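Local coordinates for protein thiosulfate reductase (PDB 2VPZ) that probably reduces polysulfide or thiosulfate at a molybdenum centre carried by two MGD cofactors, with a [4Fe-4S] cluster passing electrons, at residues Pro237-Ala242 against His247-Ile252; Asp490-Val495 against Ile502-Pro507; Phe535-Lys538 against Glu542-Glu545; Lys653-Arg658 against Ile688-Val693. All coordinates share one frame; numbering follows the deposited sequence.

Contact 1: residues Pro237-Ala242 against His247-Ile252. With MGD (2-amino-5,6-dimercapto-7-methyl-3,7,8a,9-tetrahydro-8-oxa-1,3,9,10-tetraaza-anthracen-4-one guanosine dinucleotide), chain I.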
# COMPACT_ATOMS: atom_id res chain seq x y z
N PRO A 237 28.57 -0.92 12.86
CA PRO A 237 28.19 -2.27 13.32
C PRO A 237 26.70 -2.29 13.77
O PRO A 237 26.15 -3.34 14.10
CB PRO A 237 29.16 -2.57 14.47
CG PRO A 237 29.61 -1.21 14.96
CD PRO A 237 29.65 -0.36 13.69
N ARG A 238 26.06 -1.11 13.76
CA ARG A 238 24.65 -0.94 14.21
C ARG A 238 23.74 -0.35 13.09
O ARG A 238 24.14 0.59 12.40
CB ARG A 238 24.60 -0.00 15.45
CG ARG A 238 23.35 -0.12 16.38
CD ARG A 238 23.26 1.05 17.38
NE ARG A 238 23.65 2.33 16.77
CZ ARG A 238 22.82 3.34 16.50
NH1 ARG A 238 21.53 3.23 16.77
NH2 ARG A 238 23.27 4.46 15.93
N PHE A 239 22.54 -0.92 12.88
CA PHE A 239 21.57 -0.43 11.87
C PHE A 239 20.85 0.81 12.44
O PHE A 239 19.71 0.72 12.93
CB PHE A 239 20.51 -1.49 11.46
CG PHE A 239 19.69 -1.11 10.20
CD1 PHE A 239 20.21 -1.32 8.92
CD2 PHE A 239 18.39 -0.60 10.30
CE1 PHE A 239 19.48 -1.02 7.75
CE2 PHE A 239 17.62 -0.29 9.13
CZ PHE A 239 18.18 -0.50 7.87
N SER A 240 21.52 1.96 12.35
CA SER A 240 21.04 3.26 12.84
C SER A 240 19.92 3.94 12.02
O SER A 240 19.40 3.35 11.05
CB SER A 240 22.20 4.26 12.94
OG SER A 240 22.53 4.83 11.67
N THR A 241 19.58 5.17 12.38
CA THR A 241 18.55 5.94 11.68
C THR A 241 19.04 6.26 10.26
O THR A 241 18.29 6.08 9.28
CB THR A 241 18.17 7.28 12.40
OG1 THR A 241 17.58 7.03 13.67
CG2 THR A 241 17.20 8.10 11.50
N ALA A 242 20.29 6.72 10.14
CA ALA A 242 20.88 7.05 8.84
C ALA A 242 20.99 5.78 7.96
O ALA A 242 20.82 5.84 6.74
CB ALA A 242 22.29 7.74 9.03
N HIS A 247 21.07 3.15 0.73
CA HIS A 247 20.98 2.24 -0.39
C HIS A 247 21.81 0.99 -0.02
O HIS A 247 21.38 -0.11 -0.28
CB HIS A 247 21.35 3.04 -1.64
CG HIS A 247 20.61 4.32 -1.78
ND1 HIS A 247 19.42 4.42 -2.43
CD2 HIS A 247 20.80 5.50 -1.18
CE1 HIS A 247 18.90 5.61 -2.23
NE2 HIS A 247 19.73 6.29 -1.47
N ARG A 248 22.92 1.19 0.68
CA ARG A 248 23.72 0.06 1.19
C ARG A 248 24.08 0.17 2.70
O ARG A 248 24.47 1.24 3.16
CB ARG A 248 25.04 -0.11 0.42
CG ARG A 248 24.92 -0.03 -1.10
CD ARG A 248 26.28 -0.09 -1.81
NE ARG A 248 26.72 -1.47 -2.05
CZ ARG A 248 26.82 -2.06 -3.24
NH1 ARG A 248 26.52 -1.39 -4.34
NH2 ARG A 248 27.19 -3.34 -3.33
N TRP A 249 23.92 -0.91 3.48
CA TRP A 249 24.38 -0.92 4.88
C TRP A 249 25.56 -1.91 4.97
O TRP A 249 25.38 -3.08 4.67
CB TRP A 249 23.29 -1.38 5.89
CG TRP A 249 23.81 -1.57 7.38
CD1 TRP A 249 24.74 -0.79 8.05
CD2 TRP A 249 23.39 -2.58 8.34
NE1 TRP A 249 24.91 -1.27 9.34
CE2 TRP A 249 24.11 -2.36 9.54
CE3 TRP A 249 22.48 -3.65 8.28
CZ2 TRP A 249 23.94 -3.17 10.69
CZ3 TRP A 249 22.30 -4.47 9.43
CH2 TRP A 249 23.04 -4.22 10.61
N LEU A 250 26.78 -1.47 5.32
CA LEU A 250 27.90 -2.41 5.50
C LEU A 250 28.06 -2.68 7.05
O LEU A 250 28.65 -1.84 7.76
CB LEU A 250 29.24 -1.91 4.88
CG LEU A 250 29.30 -1.13 3.54
CD1 LEU A 250 30.73 -1.15 2.91
CD2 LEU A 250 28.30 -1.72 2.53
N PRO A 251 27.52 -3.83 7.60
CA PRO A 251 27.67 -4.11 9.04
C PRO A 251 29.09 -4.54 9.48
O PRO A 251 29.31 -5.70 9.85
CB PRO A 251 26.63 -5.18 9.36
CG PRO A 251 26.09 -5.68 8.03
CD PRO A 251 26.72 -4.84 6.91
N ILE A 252 30.02 -3.58 9.44
CA ILE A 252 31.44 -3.76 9.76
C ILE A 252 31.80 -4.28 11.15
O ILE A 252 31.19 -3.93 12.17
CB ILE A 252 32.24 -2.41 9.48
CG1 ILE A 252 33.62 -2.71 8.91
CG2 ILE A 252 32.32 -1.56 10.77
CD1 ILE A 252 34.67 -1.59 9.14
PB MGD I . 29.93 8.73 15.71
O1B MGD I . 30.70 8.28 16.89
O2B MGD I . 30.56 8.83 14.42
O3B MGD I . 29.37 10.09 16.35
O3A MGD I . 27.87 12.05 16.96
PA MGD I . 28.72 11.43 15.78
O1A MGD I . 29.68 12.49 15.49
O2A MGD I . 27.83 11.16 14.67
O5' MGD I . 28.68 7.81 15.52
C5' MGD I . 27.94 7.06 16.48
C4' MGD I . 27.72 5.78 15.69
O4' MGD I . 29.03 5.25 15.63
C3' MGD I . 26.86 4.66 16.33
O3' MGD I . 25.88 4.15 15.39
C2' MGD I . 27.86 3.52 16.66
O2' MGD I . 27.33 2.29 16.19
C1' MGD I . 28.99 3.81 15.70
N9 MGD I . 30.26 3.05 15.82
C8 MGD I . 30.81 2.54 16.97
N7 MGD I . 31.98 1.88 16.72
C5 MGD I . 32.17 1.94 15.37
C6 MGD I . 33.16 1.37 14.43
O6 MGD I . 34.12 0.77 14.92
N1 MGD I . 33.03 1.62 13.13
C2 MGD I . 31.97 2.31 12.62
N2 MGD I . 31.87 2.53 11.27
N3 MGD I . 31.00 2.85 13.43
C4 MGD I . 31.05 2.71 14.78
C10 MGD I . 28.29 12.79 18.09
C11 MGD I . 28.07 14.22 17.71
O11 MGD I . 26.65 14.44 17.64
C12 MGD I . 28.88 15.23 18.56
S12 MGD I . 30.54 15.07 18.78
C13 MGD I . 28.30 16.32 19.18
S13 MGD I . 29.27 17.46 19.99
C14 MGD I . 26.82 16.55 19.12
N15 MGD I . 26.08 16.23 20.28
C16 MGD I . 24.75 15.93 20.23
C17 MGD I . 23.88 15.62 21.42
O17 MGD I . 24.37 15.69 22.58
N18 MGD I . 22.54 15.35 21.23
C19 MGD I . 22.07 15.27 19.96
N19 MGD I . 20.80 14.93 19.82
N20 MGD I . 22.77 15.49 18.80
C21 MGD I . 24.09 15.86 18.92
N22 MGD I . 24.86 16.07 17.86
C23 MGD I . 26.27 15.86 17.88

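Contact 2: residues Asp490-Val495 against Ile502-Pro507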
# COMPACT_ATOMS: atom_id res chain seq x y z
N ASP A 490 26.28 37.80 25.25
CA ASP A 490 27.56 37.09 25.11
C ASP A 490 28.36 37.77 23.98
O ASP A 490 27.78 38.45 23.13
CB ASP A 490 27.39 35.58 24.76
CG ASP A 490 27.29 34.67 26.00
OD1 ASP A 490 28.19 34.74 26.87
OD2 ASP A 490 26.33 33.88 26.10
N ASP A 491 29.69 37.64 24.01
CA ASP A 491 30.59 38.18 22.96
C ASP A 491 30.06 37.45 21.67
O ASP A 491 29.50 36.35 21.77
CB ASP A 491 32.07 37.79 23.29
CG ASP A 491 33.12 38.44 22.32
OD1 ASP A 491 32.73 39.17 21.39
OD2 ASP A 491 34.34 38.18 22.52
N PHE A 492 30.22 38.07 20.51
CA PHE A 492 29.75 37.53 19.23
C PHE A 492 30.21 36.13 18.87
O PHE A 492 31.25 35.65 19.33
CB PHE A 492 30.09 38.45 18.04
CG PHE A 492 29.65 39.88 18.18
CD1 PHE A 492 30.40 40.77 18.96
CD2 PHE A 492 28.50 40.34 17.55
CE1 PHE A 492 30.01 42.10 19.13
CE2 PHE A 492 28.08 41.68 17.71
CZ PHE A 492 28.84 42.56 18.51
N VAL A 493 29.42 35.50 18.01
CA VAL A 493 29.66 34.14 17.51
C VAL A 493 29.99 34.21 16.00
O VAL A 493 29.13 34.56 15.15
CB VAL A 493 28.40 33.22 17.80
CG1 VAL A 493 28.51 31.89 17.03
CG2 VAL A 493 28.30 32.97 19.34
N LEU A 494 31.24 33.92 15.67
CA LEU A 494 31.72 33.94 14.28
C LEU A 494 31.72 32.54 13.66
O LEU A 494 32.25 31.60 14.26
CB LEU A 494 33.15 34.56 14.19
CG LEU A 494 33.53 35.84 14.96
CD1 LEU A 494 34.89 36.42 14.48
CD2 LEU A 494 32.42 36.90 14.81
N VAL A 495 31.15 32.38 12.47
CA VAL A 495 31.13 31.08 11.82
C VAL A 495 31.79 31.04 10.42
O VAL A 495 31.34 31.73 9.49
CB VAL A 495 29.64 30.50 11.69
CG1 VAL A 495 29.66 29.04 11.17
CG2 VAL A 495 28.91 30.59 13.05
N ILE A 502 28.28 36.49 11.25
CA ILE A 502 28.41 36.91 12.64
C ILE A 502 27.03 36.93 13.33
O ILE A 502 26.07 37.48 12.77
CB ILE A 502 29.08 38.35 12.69
CG1 ILE A 502 30.40 38.33 11.93
CG2 ILE A 502 29.27 38.81 14.16
CD1 ILE A 502 31.04 39.72 11.67
N GLN A 503 26.92 36.32 14.50
CA GLN A 503 25.64 36.31 15.23
C GLN A 503 25.72 37.05 16.58
O GLN A 503 26.77 37.08 17.20
CB GLN A 503 25.15 34.88 15.48
CG GLN A 503 25.48 33.84 14.42
CD GLN A 503 24.72 32.52 14.60
OE1 GLN A 503 24.04 32.05 13.69
NE2 GLN A 503 24.84 31.93 15.78
N LEU A 504 24.59 37.61 17.01
CA LEU A 504 24.47 38.34 18.28
C LEU A 504 23.24 37.90 19.12
O LEU A 504 22.13 37.81 18.59
CB LEU A 504 24.40 39.88 18.08
CG LEU A 504 24.52 40.89 19.25
CD1 LEU A 504 23.15 41.34 19.79
CD2 LEU A 504 25.38 40.29 20.38
N ARG A 505 23.46 37.60 20.40
CA ARG A 505 22.39 37.25 21.32
C ARG A 505 22.21 38.40 22.34
O ARG A 505 23.18 38.94 22.91
CB ARG A 505 22.59 35.89 22.04
CG ARG A 505 23.46 35.86 23.31
CD ARG A 505 23.12 34.68 24.27
NE ARG A 505 23.03 33.38 23.61
CZ ARG A 505 23.82 32.33 23.83
NH1 ARG A 505 24.80 32.40 24.71
NH2 ARG A 505 23.64 31.19 23.14
N THR A 506 20.94 38.76 22.53
CA THR A 506 20.45 39.83 23.39
C THR A 506 19.55 39.25 24.50
O THR A 506 18.85 38.27 24.28
CB THR A 506 19.63 40.85 22.51
OG1 THR A 506 20.49 41.55 21.62
CG2 THR A 506 18.84 41.83 23.39
N PRO A 507 19.62 39.82 25.74
CA PRO A 507 18.73 39.22 26.74
C PRO A 507 17.24 39.26 26.30
O PRO A 507 16.82 40.20 25.61
CB PRO A 507 18.93 40.07 27.99
CG PRO A 507 20.30 40.71 27.84
CD PRO A 507 20.65 40.67 26.35
O HOH W 1 26.66 37.45 21.11

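Contact 3: residues Phe535-Lys538 against Glu542-Glu545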
# COMPACT_ATOMS: atom_id res chain seq x y z
N PHE A 535 40.04 43.70 30.69
CA PHE A 535 38.74 44.05 31.35
C PHE A 535 38.48 45.53 31.59
O PHE A 535 37.50 45.86 32.28
CB PHE A 535 38.62 43.32 32.67
CG PHE A 535 38.65 41.89 32.57
CD1 PHE A 535 39.74 41.16 32.99
CD2 PHE A 535 37.61 41.24 31.91
CE1 PHE A 535 39.83 39.81 32.75
CE2 PHE A 535 37.65 39.87 31.65
CZ PHE A 535 38.79 39.15 32.07
N PRO A 536 39.25 46.43 30.91
CA PRO A 536 39.04 47.86 31.09
C PRO A 536 37.58 48.34 30.91
O PRO A 536 37.04 49.01 31.79
CB PRO A 536 39.99 48.48 30.08
CG PRO A 536 39.80 47.59 28.91
CD PRO A 536 39.74 46.17 29.55
N TRP A 537 36.98 48.00 29.77
CA TRP A 537 35.56 48.34 29.47
C TRP A 537 34.66 48.12 30.71
O TRP A 537 34.78 47.09 31.37
CB TRP A 537 35.00 47.49 28.30
CG TRP A 537 35.39 46.02 28.35
CD1 TRP A 537 36.54 45.47 27.86
CD2 TRP A 537 34.66 44.91 28.93
NE1 TRP A 537 36.57 44.12 28.10
CE2 TRP A 537 35.43 43.75 28.75
CE3 TRP A 537 33.41 44.79 29.59
CZ2 TRP A 537 35.02 42.47 29.21
CZ3 TRP A 537 32.99 43.52 30.05
CH2 TRP A 537 33.80 42.38 29.85
N LYS A 538 33.75 49.05 31.03
CA LYS A 538 32.85 48.95 32.21
C LYS A 538 31.57 48.17 31.99
O LYS A 538 30.77 47.97 32.91
CB LYS A 538 32.45 50.33 32.75
CG LYS A 538 33.08 50.71 34.08
CD LYS A 538 34.18 51.76 33.88
CE LYS A 538 35.27 51.28 32.91
NZ LYS A 538 36.61 51.19 33.58
N GLU A 542 29.39 48.15 25.97
CA GLU A 542 30.51 49.08 25.71
C GLU A 542 31.49 48.34 24.77
O GLU A 542 31.95 48.87 23.73
CB GLU A 542 31.20 49.41 27.04
CG GLU A 542 31.43 50.87 27.36
CD GLU A 542 32.73 51.08 28.16
OE1 GLU A 542 33.79 51.27 27.53
OE2 GLU A 542 32.67 50.98 29.41
N TYR A 543 31.76 47.10 25.17
CA TYR A 543 32.61 46.12 24.52
C TYR A 543 32.06 45.77 23.09
O TYR A 543 32.83 45.74 22.12
CB TYR A 543 32.68 44.85 25.40
CG TYR A 543 33.55 43.71 24.88
CD1 TYR A 543 34.89 43.59 25.26
CD2 TYR A 543 33.04 42.76 23.97
CE1 TYR A 543 35.71 42.57 24.75
CE2 TYR A 543 33.84 41.73 23.45
CZ TYR A 543 35.18 41.64 23.83
OH TYR A 543 35.98 40.64 23.31
N LEU A 544 30.75 45.52 22.99
CA LEU A 544 30.08 45.17 21.75
C LEU A 544 30.00 46.37 20.76
O LEU A 544 30.03 46.18 19.54
CB LEU A 544 28.68 44.52 22.05
CG LEU A 544 28.55 43.33 23.04
CD1 LEU A 544 27.08 43.06 23.46
CD2 LEU A 544 29.19 42.04 22.45
N GLU A 545 29.92 47.61 21.27
CA GLU A 545 29.88 48.82 20.41
C GLU A 545 31.22 49.07 19.65
O GLU A 545 31.20 49.56 18.52
CB GLU A 545 29.47 50.10 21.20
CG GLU A 545 28.06 50.10 21.85
CD GLU A 545 26.95 50.74 20.99
OE1 GLU A 545 27.00 50.63 19.75
OE2 GLU A 545 26.00 51.32 21.59

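Contact 4: residues Lys653-Arg658 against Ile688-Val693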
# COMPACT_ATOMS: atom_id res chain seq x y z
N LYS A 653 18.71 -9.99 18.99
CA LYS A 653 17.56 -10.85 19.33
C LYS A 653 17.89 -12.29 19.80
O LYS A 653 17.27 -12.82 20.72
CB LYS A 653 16.59 -10.94 18.13
CG LYS A 653 15.54 -9.88 18.07
CD LYS A 653 15.05 -9.60 16.66
CE LYS A 653 13.51 -9.56 16.58
NZ LYS A 653 13.01 -9.36 15.18
N GLU A 654 18.86 -12.90 19.13
CA GLU A 654 19.33 -14.26 19.42
C GLU A 654 20.22 -14.33 20.69
O GLU A 654 20.31 -15.39 21.33
CB GLU A 654 20.05 -14.86 18.19
CG GLU A 654 19.11 -15.59 17.17
CD GLU A 654 19.46 -15.34 15.67
OE1 GLU A 654 20.60 -15.62 15.25
OE2 GLU A 654 18.54 -14.89 14.93
N GLU A 655 20.87 -13.24 21.06
CA GLU A 655 21.67 -13.25 22.30
C GLU A 655 20.71 -13.06 23.48
O GLU A 655 20.80 -13.80 24.44
CB GLU A 655 22.73 -12.14 22.34
CG GLU A 655 23.74 -12.13 21.20
CD GLU A 655 24.70 -13.31 21.22
OE1 GLU A 655 25.49 -13.40 22.19
OE2 GLU A 655 24.67 -14.13 20.28
N ALA A 656 19.81 -12.09 23.42
CA ALA A 656 18.89 -11.92 24.54
C ALA A 656 18.09 -13.23 24.78
O ALA A 656 17.64 -13.51 25.89
CB ALA A 656 17.91 -10.72 24.31
N LYS A 657 17.94 -14.04 23.74
CA LYS A 657 17.20 -15.30 23.85
C LYS A 657 18.00 -16.40 24.58
O LYS A 657 17.44 -17.13 25.41
CB LYS A 657 16.71 -15.79 22.48
CG LYS A 657 15.51 -16.76 22.49
CD LYS A 657 15.45 -17.54 21.17
CE LYS A 657 14.38 -18.66 21.17
NZ LYS A 657 12.98 -18.12 21.33
N ARG A 658 19.29 -16.53 24.27
CA ARG A 658 20.16 -17.52 24.94
C ARG A 658 20.27 -17.06 26.40
O ARG A 658 20.13 -17.86 27.34
CB ARG A 658 21.54 -17.62 24.30
CG ARG A 658 22.33 -18.82 24.82
CD ARG A 658 23.83 -18.56 24.59
NE ARG A 658 24.00 -17.77 23.39
CZ ARG A 658 24.76 -16.68 23.24
NH1 ARG A 658 25.49 -16.19 24.23
NH2 ARG A 658 24.77 -16.05 22.05
N ILE A 688 21.71 -4.84 15.22
CA ILE A 688 23.08 -4.82 15.75
C ILE A 688 23.78 -6.19 15.66
O ILE A 688 23.12 -7.24 15.71
CB ILE A 688 23.09 -4.30 17.28
CG1 ILE A 688 24.50 -3.93 17.74
CG2 ILE A 688 22.43 -5.37 18.20
CD1 ILE A 688 24.60 -2.64 18.63
N ARG A 689 25.10 -6.17 15.47
CA ARG A 689 25.92 -7.41 15.41
C ARG A 689 25.85 -8.09 16.82
O ARG A 689 25.42 -7.46 17.80
CB ARG A 689 27.37 -7.09 15.02
CG ARG A 689 27.53 -6.34 13.66
CD ARG A 689 29.00 -5.99 13.33
NE ARG A 689 29.95 -6.99 13.82
CZ ARG A 689 30.60 -7.90 13.10
NH1 ARG A 689 30.42 -7.97 11.79
NH2 ARG A 689 31.44 -8.75 13.68
N LYS A 690 26.28 -9.36 16.93
CA LYS A 690 26.25 -10.16 18.17
C LYS A 690 27.41 -9.91 19.16
O LYS A 690 27.38 -10.33 20.33
CB LYS A 690 26.16 -11.68 17.84
CG LYS A 690 24.92 -12.09 17.03
CD LYS A 690 24.82 -13.61 16.80
CE LYS A 690 23.62 -13.96 15.89
NZ LYS A 690 23.16 -15.38 16.00
N ASP A 691 28.41 -9.19 18.62
CA ASP A 691 29.70 -8.68 19.19
C ASP A 691 29.50 -7.50 20.14
O ASP A 691 30.42 -7.07 20.84
CB ASP A 691 30.54 -7.85 18.21
CG ASP A 691 31.07 -8.59 17.04
OD1 ASP A 691 31.72 -9.61 17.23
OD2 ASP A 691 30.89 -8.06 15.92
N CYS A 692 28.36 -6.85 19.95
CA CYS A 692 28.10 -5.59 20.58
C CYS A 692 26.85 -5.41 21.33
O CYS A 692 25.91 -6.20 21.23
CB CYS A 692 28.16 -4.49 19.50
SG CYS A 692 29.64 -4.34 18.51
N VAL A 693 26.85 -4.26 21.99
CA VAL A 693 25.77 -3.75 22.80
C VAL A 693 25.90 -2.20 22.68
O VAL A 693 27.00 -1.65 22.50
CB VAL A 693 25.93 -4.34 24.28
CG1 VAL A 693 25.99 -3.26 25.32
CG2 VAL A 693 24.78 -5.35 24.56
O HOH W 2 28.76 -13.01 21.53
O HOH W 3 23.13 -15.78 18.72

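Contact 1: residues Pro237-Ala242 against His247-Ile252
Phe239 turns the edge of its ring onto one face of the Trp249 indole in a T-shaped stack, with centroids 5.0 Å apart and planes 73° apart. This is the tight part of the contact: Phe239 CD1 stands only 3.3 Å from Trp249 CE3, while Phe239 CB sits over the six-membered ring, 3.9 Å from its centroid, in a CH-pi contact. Trp249 reaches the loop because its CG lies opposite the backbone N (chi1 173°), which throws the indole across from edge strand 248-250 of the parallel sheet. Its NE1 is held by the carbonyl of Asp236, and CB of Pro251 lies against the other face of the indole. Apolar side chains of another protein's chain pack on both aromatic residues, although Trp249 and Pro251 remain partly open to solvent.

The other end is buried but looser, without close interlocking: Pro237 CD meets Ile252 CG2 at 4.1 Å, a plain apolar touch. Pro237 also sets CD against the guanine of MGD, 3.5 Å from N3. Next to it Arg238 turns away from the strand; its NH2 donates to the ribose O3' of MGD at 2.7 Å, with a weaker second bond from NE, and Glu212 pairs with NH1. Apolar packing thus fixes one side of the loop, consistent with steadying the guanosine-binding residues on the other.

Contact 2: residues Asp490-Val495 against Ile502-Pro507
Val493 and Gln503 form the hydrogen-bonded pair of an antiparallel beta hairpin, strands 493-495 and 501-503, at the margin of a small sheet beside the iron-sulfur region. Two backbone bonds join them: Val493 N to Gln503 O at 3.2 Å, nearly straight at 174°, and Gln503 N to Val493 O at 2.9 Å. Leu494 and Ile502 follow as the non-hydrogen-bonded pair, their side chains running alongside each other with Leu494 CD2 3.7 Å from Ile502 CG2. Ile502 CG2 also lies 3.8 Å from Phe492 CD2, and Phe492 CE2 continues to Leu504 CG at 4.0 Å, so the ring bridges two residues of the returning chain, with helix 540-551 packed beyond it.

Past the paired residues the chains separate, and a water links them, donating to Asp490 O and accepting from Arg505 N at 3.3 Å. Here Arg505 places CG between its backbone N and carbonyl carbon (chi1 84°), bringing the guanidinium edge to Asp490 OD2 in a salt bridge whose exact length is doubtful. Asp490 pairs with Arg488 as well, and NH2 of Arg505 with Glu45, next to cluster ligand Cys44. A leucine in place of Arg505 would probably leave Asp490 and Glu45 each without this cationic partner. From the apolar paired strands the contact passes to a charged region beyond them, which may influence the electrostatics near the cluster.

Contact 3: residues Phe535-Lys538 against Glu542-Glu545
Trp537 and Tyr543 make the aromatic part of this contact, joining the loop ahead of helix 540-551 to the first turns of that helix. The edge of the tyrosine comes over one face of the indole in a T-shaped arrangement, planes 63° apart, with Tyr543 CD1 3.3 Å from Trp537 NE1. Tyr543 CB adds a CH-pi contact, 4.3 Å from the centroid of the five-membered ring of Trp537. With chi1 at -179° the tyrosine CG lies beside its carbonyl carbon, which carries the ring across to the loop. The indole's other face is backed by CA of Phe535, and Tyr374 adds a further edge-to-face ring contact to Trp537.

The polar part lies on the more exposed side. Glu542 OE2 accepts the backbone N-H of Lys538 at 2.7 Å, approached from above the carboxylate plane, 45° out of it. The lysine side chain folds back on its own loop, where Lys538 NZ bonds to Pro536 O at 2.9 Å. At the buried end, the hydroxyl of Tyr543 is hydrogen-bonded to Asp491.

The ring stack and the carboxylate thus grip adjacent loop residues from adjacent helix residues. One grip is apolar and buried, the other polar and near solvent, so the loop is tied to the helix by two chemically different kinds of contact.

Contact 4: residues Lys653-Arg658 against Ile688-Val693
Glu655, on the short helix 653-658, faces Lys690 in the loop leading into strand 692-696, their CA atoms 6.9 Å apart, the nearest backbone approach of the two segments. Both belong to the dinucleotide-binding domain of the double-psi beta-barrel clan, where this loop feeds an outer strand of the sheet.

Lys690 carries the contact. Its chain is extended beyond CG, and it runs across the Glu655 carboxylate at about a right angle, CD passing 3.5 Å from Glu655 OE2. The ammonium goes on to the neighbouring glutamate, where Lys690 NZ forms a salt bridge with Glu654 OE1 at 2.7 Å, on the anti side and 25° out of the carboxylate plane. Lys690 NZ is 4.7 Å from Glu655 OE2, too far for direct contact, and a water spans the gap, accepting from NZ and donating to OE2. Glu655 OE1 is also hydrogen-bonded to Tyr619 OH on strand 619-624.

Replacing Glu655 with an alanine would probably leave the Tyr619 hydroxyl without its carboxylate partner and the bridging water without its carboxylate acceptor. An aromatic side chain of another protein's chain packs on Lys690. A second water ties the backbone to the same carboxylate, donating to Lys690 O at 3.2 Å and, weakly, to Glu655 OE1.

Overall arrangement
The four contacts fall into two neighbouring pairs on opposite sides of the chain's centre, and they follow one another along the sequence. Contacts 1 and 4, centres about 16 Å apart, belong to different domains, yet they touch: Arg689 NH1 probably bonds to Pro251 O at 3.2 Å, and Ile688 packs on Arg238. The C-terminal dinucleotide-binding domain is thereby joined to the parallel sheet that ends in strand 248-250, close to an MGD guanosine. Contacts 2 and 3, centres about 15 Å apart, meet where helix 540-551 covers the hairpin. Contacts 3 and 4, centres about 59 Å apart, are the farthest separated, so the four contacts sample well-separated parts of the cofactor-binding chain.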